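Local coordinates for bluetongue virus COAT protein VP7 (Bluetongue virus, PDB 1BVP) that forms homotrimers that assemble as 260 capsomers on a scaffold of VP3, building the outer layer of the viral core, at the interface of chains A and B. Sequence-based numbering; all coordinates share one arbitrary frame. Chains: chain A/B, Bluetongue virus COAT protein VP7.

Contact 1: the interface of chains A and B. Residues chain A 118-119, 253; chain B 273-274, 339-341, 344.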
# COMPACT_ATOMS: atom_id res chain seq x y z
N THR A 118 -7.49 -12.51 15.62
CA THR A 118 -8.49 -13.17 14.81
C THR A 118 -7.97 -13.39 13.39
O THR A 118 -6.76 -13.41 13.19
CB THR A 118 -9.84 -12.43 14.83
OG1 THR A 118 -10.89 -13.31 14.38
CG2 THR A 118 -9.81 -11.13 14.05
N TRP A 119 -8.86 -13.67 12.45
CA TRP A 119 -8.50 -13.95 11.05
C TRP A 119 -9.51 -13.25 10.19
O TRP A 119 -10.64 -13.00 10.62
CB TRP A 119 -8.59 -15.46 10.75
CG TRP A 119 -7.62 -16.28 11.54
CD1 TRP A 119 -6.29 -16.55 11.23
CD2 TRP A 119 -7.84 -16.83 12.83
NE1 TRP A 119 -5.69 -17.21 12.29
CE2 TRP A 119 -6.62 -17.39 13.28
CE3 TRP A 119 -8.96 -16.89 13.67
CZ2 TRP A 119 -6.49 -17.99 14.52
CZ3 TRP A 119 -8.83 -17.49 14.91
CH2 TRP A 119 -7.60 -18.03 15.32
N MET A 253 -6.82 -16.37 4.52
CA MET A 253 -6.70 -15.85 5.88
C MET A 253 -5.25 -15.76 6.38
O MET A 253 -4.98 -15.78 7.58
CB MET A 253 -7.61 -16.61 6.85
CG MET A 253 -9.05 -16.20 6.60
SD MET A 253 -10.28 -16.82 7.75
CE MET A 253 -9.39 -18.17 8.20
N PHE B 273 -13.01 -11.70 11.13
CA PHE B 273 -14.00 -12.49 11.81
C PHE B 273 -14.33 -12.04 13.22
O PHE B 273 -15.50 -11.74 13.51
CB PHE B 273 -13.54 -13.95 11.78
CG PHE B 273 -14.48 -14.89 12.47
CD1 PHE B 273 -15.80 -15.04 12.01
CD2 PHE B 273 -14.04 -15.64 13.57
CE1 PHE B 273 -16.70 -15.92 12.64
CE2 PHE B 273 -14.92 -16.53 14.22
CZ PHE B 273 -16.26 -16.67 13.74
N ARG B 274 -13.29 -12.02 14.08
CA ARG B 274 -13.38 -11.67 15.52
C ARG B 274 -14.10 -12.82 16.25
O ARG B 274 -13.47 -13.63 16.95
CB ARG B 274 -14.07 -10.31 15.72
CG ARG B 274 -13.06 -9.21 15.57
CD ARG B 274 -13.65 -7.85 15.49
NE ARG B 274 -12.65 -6.85 15.82
CZ ARG B 274 -11.91 -6.20 14.93
NH1 ARG B 274 -12.10 -6.46 13.64
NH2 ARG B 274 -10.93 -5.39 15.34
N LEU B 339 -11.97 -20.86 19.52
CA LEU B 339 -11.92 -20.18 18.21
C LEU B 339 -10.60 -20.38 17.48
O LEU B 339 -9.52 -20.03 17.95
CB LEU B 339 -12.24 -18.70 18.32
CG LEU B 339 -13.63 -18.12 18.04
CD1 LEU B 339 -14.74 -19.13 18.22
CD2 LEU B 339 -13.84 -16.91 18.94
N THR B 340 -10.73 -20.90 16.27
CA THR B 340 -9.59 -21.24 15.46
C THR B 340 -9.77 -20.74 14.05
O THR B 340 -10.87 -20.30 13.65
CB THR B 340 -9.45 -22.77 15.40
OG1 THR B 340 -10.67 -23.34 14.89
CG2 THR B 340 -9.17 -23.32 16.79
N ARG B 341 -8.71 -20.86 13.26
CA ARG B 341 -8.78 -20.41 11.89
C ARG B 341 -9.82 -21.23 11.12
O ARG B 341 -10.59 -20.68 10.33
CB ARG B 341 -7.42 -20.53 11.25
CG ARG B 341 -7.38 -20.08 9.83
CD ARG B 341 -5.95 -20.09 9.31
NE ARG B 341 -5.88 -19.97 7.86
CZ ARG B 341 -4.80 -19.54 7.22
NH1 ARG B 341 -3.71 -19.19 7.93
NH2 ARG B 341 -4.79 -19.48 5.89
N ALA B 344 -13.25 -19.92 11.96
CA ALA B 344 -13.41 -18.61 11.35
C ALA B 344 -13.74 -18.79 9.87
O ALA B 344 -14.74 -18.24 9.38
CB ALA B 344 -12.12 -17.77 11.51
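A:Trp119 lays its indole flat over the start of the helix 341-346 of chain B. One face of the ring takes the residue just before the helix and its first residue: the carbonyl carbon C of B:Thr340 stands 3.9 Å from the centroid of the six-membered ring, and CB of B:Arg341 stands over the five-membered ring. CG of the tryptophan lies anti to its own carbonyl carbon (chi1 -64°), which swings the indole toward the helix. B:Ala344, one turn further on, adds its methyl CB at 3.9 Å from CE3 of A:Trp119. The side chain of B:Arg341 crosses the indole at about a right angle and runs extended from CG to NE past its pyrrole edge. There it slides by A:Met253 in the opposite direction, and the backbone oxygen O of A:Met253 lies 3.6 Å above the guanidinium plane of B:Arg341, toward its rim. The strip beside the ring is polar. The amide N of B:Phe273 donates to O of A:Trp119 at 2.7 Å. The next amide, N of B:Arg274, reaches the hydroxyl OG1 of A:Thr118 at 2.7 Å in a bent bond, 134° at the hydrogen; that hydroxyl lies anti to the threonine's backbone N (chi1 -162°), turned toward chain B. Bonds from two successive amides of chain B probably steady the loop that carries the tryptophan, and the indole anchors one subunit of the VP7 trimer on the C-terminal helix of its neighbour.

Contact 2: the interface of chains A and B. Residues chain A 220-221; chain B 130-131.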
# COMPACT_ATOMS: atom_id res chain seq x y z
N GLY A 220 -12.63 -13.09 -20.69
CA GLY A 220 -12.21 -11.72 -20.45
C GLY A 220 -12.95 -10.90 -19.41
O GLY A 220 -12.92 -9.68 -19.47
N ARG A 221 -13.56 -11.57 -18.45
CA ARG A 221 -14.31 -10.93 -17.38
C ARG A 221 -13.89 -11.69 -16.13
O ARG A 221 -13.71 -12.92 -16.17
CB ARG A 221 -15.82 -11.10 -17.60
CG ARG A 221 -16.55 -9.83 -18.05
CD ARG A 221 -16.31 -9.54 -19.52
NE ARG A 221 -16.25 -8.10 -19.81
CZ ARG A 221 -15.57 -7.55 -20.83
NH1 ARG A 221 -14.88 -8.30 -21.69
NH2 ARG A 221 -15.55 -6.22 -20.96
N LEU B 130 -6.22 -6.81 -19.19
CA LEU B 130 -6.84 -7.87 -18.43
C LEU B 130 -8.16 -8.33 -19.03
O LEU B 130 -8.49 -9.51 -19.01
CB LEU B 130 -7.08 -7.40 -17.00
CG LEU B 130 -7.68 -8.47 -16.09
CD1 LEU B 130 -6.57 -9.30 -15.46
CD2 LEU B 130 -8.55 -7.81 -15.02
N GLU B 131 -8.93 -7.42 -19.60
CA GLU B 131 -10.22 -7.85 -20.11
C GLU B 131 -10.27 -8.11 -21.59
O GLU B 131 -11.04 -7.50 -22.32
CB GLU B 131 -11.30 -6.87 -19.69
CG GLU B 131 -11.34 -6.67 -18.19
CD GLU B 131 -12.54 -5.87 -17.72
OE1 GLU B 131 -12.95 -4.93 -18.44
OE2 GLU B 131 -13.05 -6.20 -16.62
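Two loops of neighbouring subunits meet here: the turn of chain A between strands 215-217 and 223-225, and the segment of chain B that leads into strand 134-136. B:Glu131 carries the chain B side of the contact. The aliphatic part of the glutamate packs on the backbone of the turn, its CB 3.3 Å from the carbonyl oxygen O of A:Gly220 and its CG 3.6 Å from the same atom. CG lies anti to the glutamate's carbonyl carbon (chi1 -55°), and the chain then runs extended, which carries the carboxylate past the glycine toward A:Arg221. The side chain of A:Arg221 is poorly ordered; as modelled, it folds back beside its own turn and crosses the glutamate at about a right angle, with the planes of the guanidinium and the carboxylate 36° apart. Their charged ends form a long salt bridge, NH2 of A:Arg221 to OE1 of B:Glu131 at 3.8 Å. CB of B:Glu131 stands 4.2 Å above the modelled guanidinium plane, toward its rim. Given the disorder of the arginine, the pairing is probably a loose electrostatic attraction rather than a fixed link. A:Gly220, with a positive phi, presents its carbonyl to the glutamate at the turn. The patch sits where a loop at the edge of one subunit's strand-rich region touches the segment entering the neighbour's.

Contact 3: the interface of chains A and B. Residues chain A 139-140, 195, 199-201; chain B 137, 140, 199.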
# COMPACT_ATOMS: atom_id res chain seq x y z
N GLY A 139 1.50 -21.28 -24.39
CA GLY A 139 0.96 -21.33 -25.73
C GLY A 139 1.44 -22.44 -26.64
O GLY A 139 1.38 -22.29 -27.85
N ARG A 140 2.00 -23.50 -26.06
CA ARG A 140 2.45 -24.64 -26.82
C ARG A 140 1.63 -25.81 -26.32
O ARG A 140 1.46 -26.01 -25.11
CB ARG A 140 3.95 -24.92 -26.68
CG ARG A 140 4.31 -26.36 -27.02
CD ARG A 140 5.80 -26.58 -27.12
NE ARG A 140 6.35 -25.72 -28.16
CZ ARG A 140 6.66 -26.09 -29.40
NH1 ARG A 140 6.51 -27.35 -29.79
NH2 ARG A 140 7.05 -25.17 -30.27
N ALA A 195 1.28 -23.10 -30.63
CA ALA A 195 2.20 -24.00 -31.27
C ALA A 195 1.77 -25.43 -31.06
O ALA A 195 1.44 -25.81 -29.93
CB ALA A 195 3.60 -23.82 -30.70
N GLY A 199 5.48 -27.74 -33.93
CA GLY A 199 6.07 -26.44 -34.08
C GLY A 199 5.25 -25.52 -34.93
O GLY A 199 5.47 -24.31 -34.92
N ASN A 200 4.25 -26.06 -35.60
CA ASN A 200 3.43 -25.25 -36.50
C ASN A 200 2.28 -24.59 -35.75
O ASN A 200 1.73 -25.15 -34.79
CB ASN A 200 2.91 -26.12 -37.66
CG ASN A 200 2.06 -27.29 -37.17
OD1 ASN A 200 0.85 -27.32 -37.42
ND2 ASN A 200 2.68 -28.23 -36.43
N SER A 201 1.90 -23.39 -36.21
CA SER A 201 0.81 -22.66 -35.60
C SER A 201 -0.55 -23.29 -35.83
O SER A 201 -0.80 -23.91 -36.84
CB SER A 201 0.78 -21.24 -36.16
OG SER A 201 2.03 -20.61 -35.92
N GLN B 137 0.15 -16.71 -28.51
CA GLN B 137 1.40 -17.22 -27.91
C GLN B 137 2.51 -16.19 -28.01
O GLN B 137 2.81 -15.64 -29.10
CB GLN B 137 1.88 -18.49 -28.56
CG GLN B 137 3.17 -18.98 -27.92
CD GLN B 137 3.84 -20.11 -28.68
OE1 GLN B 137 3.83 -20.13 -29.89
NE2 GLN B 137 4.45 -21.03 -27.96
N ARG B 140 5.73 -15.75 -31.01
CA ARG B 140 5.48 -16.54 -32.19
C ARG B 140 4.87 -15.59 -33.20
O ARG B 140 3.96 -14.81 -32.88
CB ARG B 140 4.56 -17.74 -31.94
CG ARG B 140 3.89 -18.24 -33.22
CD ARG B 140 3.19 -19.56 -33.02
NE ARG B 140 4.16 -20.57 -32.59
CZ ARG B 140 4.72 -21.49 -33.37
NH1 ARG B 140 4.41 -21.59 -34.66
NH2 ARG B 140 5.66 -22.27 -32.85
N GLY B 199 7.66 -22.89 -37.11
CA GLY B 199 8.20 -23.46 -35.89
C GLY B 199 9.66 -23.21 -35.72
O GLY B 199 10.19 -23.38 -34.63
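In chain A the loop around A:Gly139, the short strand 194-195 and the loop that runs through A:Gly199 into strand 201-203 meet the loop of chain B that follows strand 134-136 and bears B:Gln137 and B:Arg140. B:Arg140 reaches across with its guanidinium leading. CG lies anti to the backbone N (chi1 158°) and the chain bends at chi3 (-60°), turning the head toward A:Gly199. Both terminal nitrogens, NH1 and NH2, grip the one carbonyl oxygen O of A:Gly199 end-on, each at 2.9 Å. They approach from the same face of the carbonyl plane, and the oxygen is tilted 20° out of the guanidinium plane. NH1 also donates to the hydroxyl OG of A:Ser201 at 2.9 Å, close to the guanidinium plane. On its own side, NE gives a hydrogen bond to the amide oxygen OE1 of B:Gln137 at 2.8 Å, and this in-plane brace should limit rotation of the guanidinium. The backbone of A:Ala195 underlies one face of the group, and its methyl CB comes within 3.4 Å of NH2. B:Gln137, whose chain is extended beyond CG, also lies along A:Gly139, with NE2 3.3 Å from the glycine's O. The same arginine of chain A, A:Arg140, brings its NH2 to 4.1 Å from NH2 of B:Arg140; the bonds to oxygen probably offset the nearness of like charges. The arginine hence ties a loop of each subunit to its neighbour, probably close to the trimer axis, since residues 140 and 199 of both chains gather here.

Contact 4: the interface of chains A and B. Residues chain A 189-192, 244; chain B 132-135.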
# COMPACT_ATOMS: atom_id res chain seq x y z
N ARG A 189 -9.15 -16.90 -21.28
CA ARG A 189 -9.05 -16.41 -22.64
C ARG A 189 -8.81 -17.56 -23.63
O ARG A 189 -8.32 -18.65 -23.25
CB ARG A 189 -7.88 -15.44 -22.72
CG ARG A 189 -7.99 -14.27 -21.82
CD ARG A 189 -6.75 -13.41 -21.89
NE ARG A 189 -6.78 -12.33 -20.90
CZ ARG A 189 -6.30 -12.42 -19.65
NH1 ARG A 189 -5.75 -13.55 -19.22
NH2 ARG A 189 -6.37 -11.39 -18.82
N ARG A 190 -9.22 -17.35 -24.87
CA ARG A 190 -8.95 -18.32 -25.94
C ARG A 190 -7.53 -17.99 -26.40
O ARG A 190 -7.21 -16.79 -26.59
CB ARG A 190 -9.88 -18.08 -27.14
CG ARG A 190 -11.14 -18.90 -27.10
CD ARG A 190 -12.10 -18.51 -28.21
NE ARG A 190 -12.87 -17.30 -27.91
CZ ARG A 190 -12.72 -16.16 -28.58
NH1 ARG A 190 -11.83 -16.09 -29.60
NH2 ARG A 190 -13.40 -15.08 -28.22
N ILE A 191 -6.64 -18.98 -26.49
CA ILE A 191 -5.29 -18.72 -27.02
C ILE A 191 -5.49 -18.82 -28.54
O ILE A 191 -5.63 -19.91 -29.10
CB ILE A 191 -4.25 -19.74 -26.55
CG1 ILE A 191 -4.20 -19.80 -25.02
CG2 ILE A 191 -2.87 -19.34 -27.08
CD1 ILE A 191 -3.22 -20.81 -24.47
N GLU A 192 -5.61 -17.66 -29.18
CA GLU A 192 -5.89 -17.53 -30.60
C GLU A 192 -4.85 -18.11 -31.56
O GLU A 192 -5.22 -18.51 -32.66
CB GLU A 192 -6.14 -16.05 -30.93
CG GLU A 192 -7.02 -15.77 -32.11
CD GLU A 192 -8.31 -16.57 -32.09
OE1 GLU A 192 -8.89 -16.81 -31.00
OE2 GLU A 192 -8.75 -16.98 -33.18
N GLN A 244 -6.39 -20.11 -21.92
CA GLN A 244 -5.56 -19.76 -20.74
C GLN A 244 -6.48 -19.30 -19.65
O GLN A 244 -7.55 -18.73 -19.91
CB GLN A 244 -4.50 -18.71 -20.99
CG GLN A 244 -4.94 -17.31 -20.89
CD GLN A 244 -3.76 -16.37 -21.04
OE1 GLN A 244 -2.62 -16.82 -21.08
NE2 GLN A 244 -4.01 -15.05 -21.13
N THR B 132 -9.47 -9.08 -22.03
CA THR B 132 -9.40 -9.49 -23.42
C THR B 132 -9.88 -10.94 -23.52
O THR B 132 -9.59 -11.76 -22.64
CB THR B 132 -7.95 -9.40 -23.92
OG1 THR B 132 -7.07 -10.02 -22.96
CG2 THR B 132 -7.55 -7.97 -24.12
N GLU B 133 -10.59 -11.26 -24.60
CA GLU B 133 -11.12 -12.61 -24.76
C GLU B 133 -10.14 -13.58 -25.40
O GLU B 133 -10.23 -14.79 -25.19
CB GLU B 133 -12.38 -12.57 -25.60
CG GLU B 133 -13.52 -11.89 -24.94
CD GLU B 133 -14.73 -11.85 -25.82
OE1 GLU B 133 -15.49 -12.85 -25.89
OE2 GLU B 133 -14.91 -10.81 -26.47
N GLU B 134 -9.19 -13.04 -26.16
CA GLU B 134 -8.23 -13.85 -26.88
C GLU B 134 -6.83 -13.38 -26.59
O GLU B 134 -6.61 -12.19 -26.40
CB GLU B 134 -8.42 -13.67 -28.39
CG GLU B 134 -9.82 -13.90 -28.90
CD GLU B 134 -10.03 -13.37 -30.31
OE1 GLU B 134 -9.37 -12.37 -30.69
OE2 GLU B 134 -10.87 -13.96 -31.03
N THR B 135 -5.88 -14.30 -26.64
CA THR B 135 -4.48 -13.99 -26.44
C THR B 135 -3.65 -14.85 -27.45
O THR B 135 -4.09 -15.93 -27.87
CB THR B 135 -4.07 -14.24 -24.98
OG1 THR B 135 -2.74 -13.73 -24.74
CG2 THR B 135 -4.12 -15.74 -24.64
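The end of strand 183-191 of chain A, with A:Glu192 just beyond it, pairs in parallel with strand 134-136 of chain B and the loop residues before it. Backbone bonds hold the pairing: N of A:Arg190 to O of B:Glu133 at 2.8 Å; N of B:Thr135 to O of A:Arg190; and N of A:Glu192 to O of B:Thr135. B:Glu133, B:Glu134 and A:Glu192 are poorly ordered. As modelled, the side chains of A:Arg190 and B:Glu134 lie side by side and point the same way. NH1 of the arginine meets OE2 of B:Glu134 at 2.7 Å, on the anti lone pair and in the guanidinium plane, although the two planes stand 81° apart. The bend of the arginine at chi3 (-79°) brings this edge round to the acid. NH2 forms a longer salt bridge, 3.8 Å, to OE1 of B:Glu133. On the other side of the pairing, extended A:Arg189 donates from NE to the hydroxyl OG1 of B:Thr132 at 3.1 Å. The methyl CG2 of B:Thr135 packs across the amide of A:Gln244, 3.6 Å from NE2. The paired segments thus extend the sheet edge of one subunit, with strand 241-252 beside it, into the next subunit.

Contacts 2, 4 and 3 form one continuous seam along the strand-rich region: the C-alpha centres of contacts 2 and 4 are about 9 Å apart, those of contacts 4 and 3 about 14 Å. On chain B they follow a single stretch, with residues 130-131 in contact 2, 132-135 in contact 4 and 137 and 140 in contact 3. Contact 1, about 33 Å from contact 2 and 47 Å from contact 3, joins loops of chain A to the helix 341-346 and loops of chain B; A:Met253 follows strand 241-252, which also reaches contact 4. Holding subunits at two distant levels should stiffen the trimer.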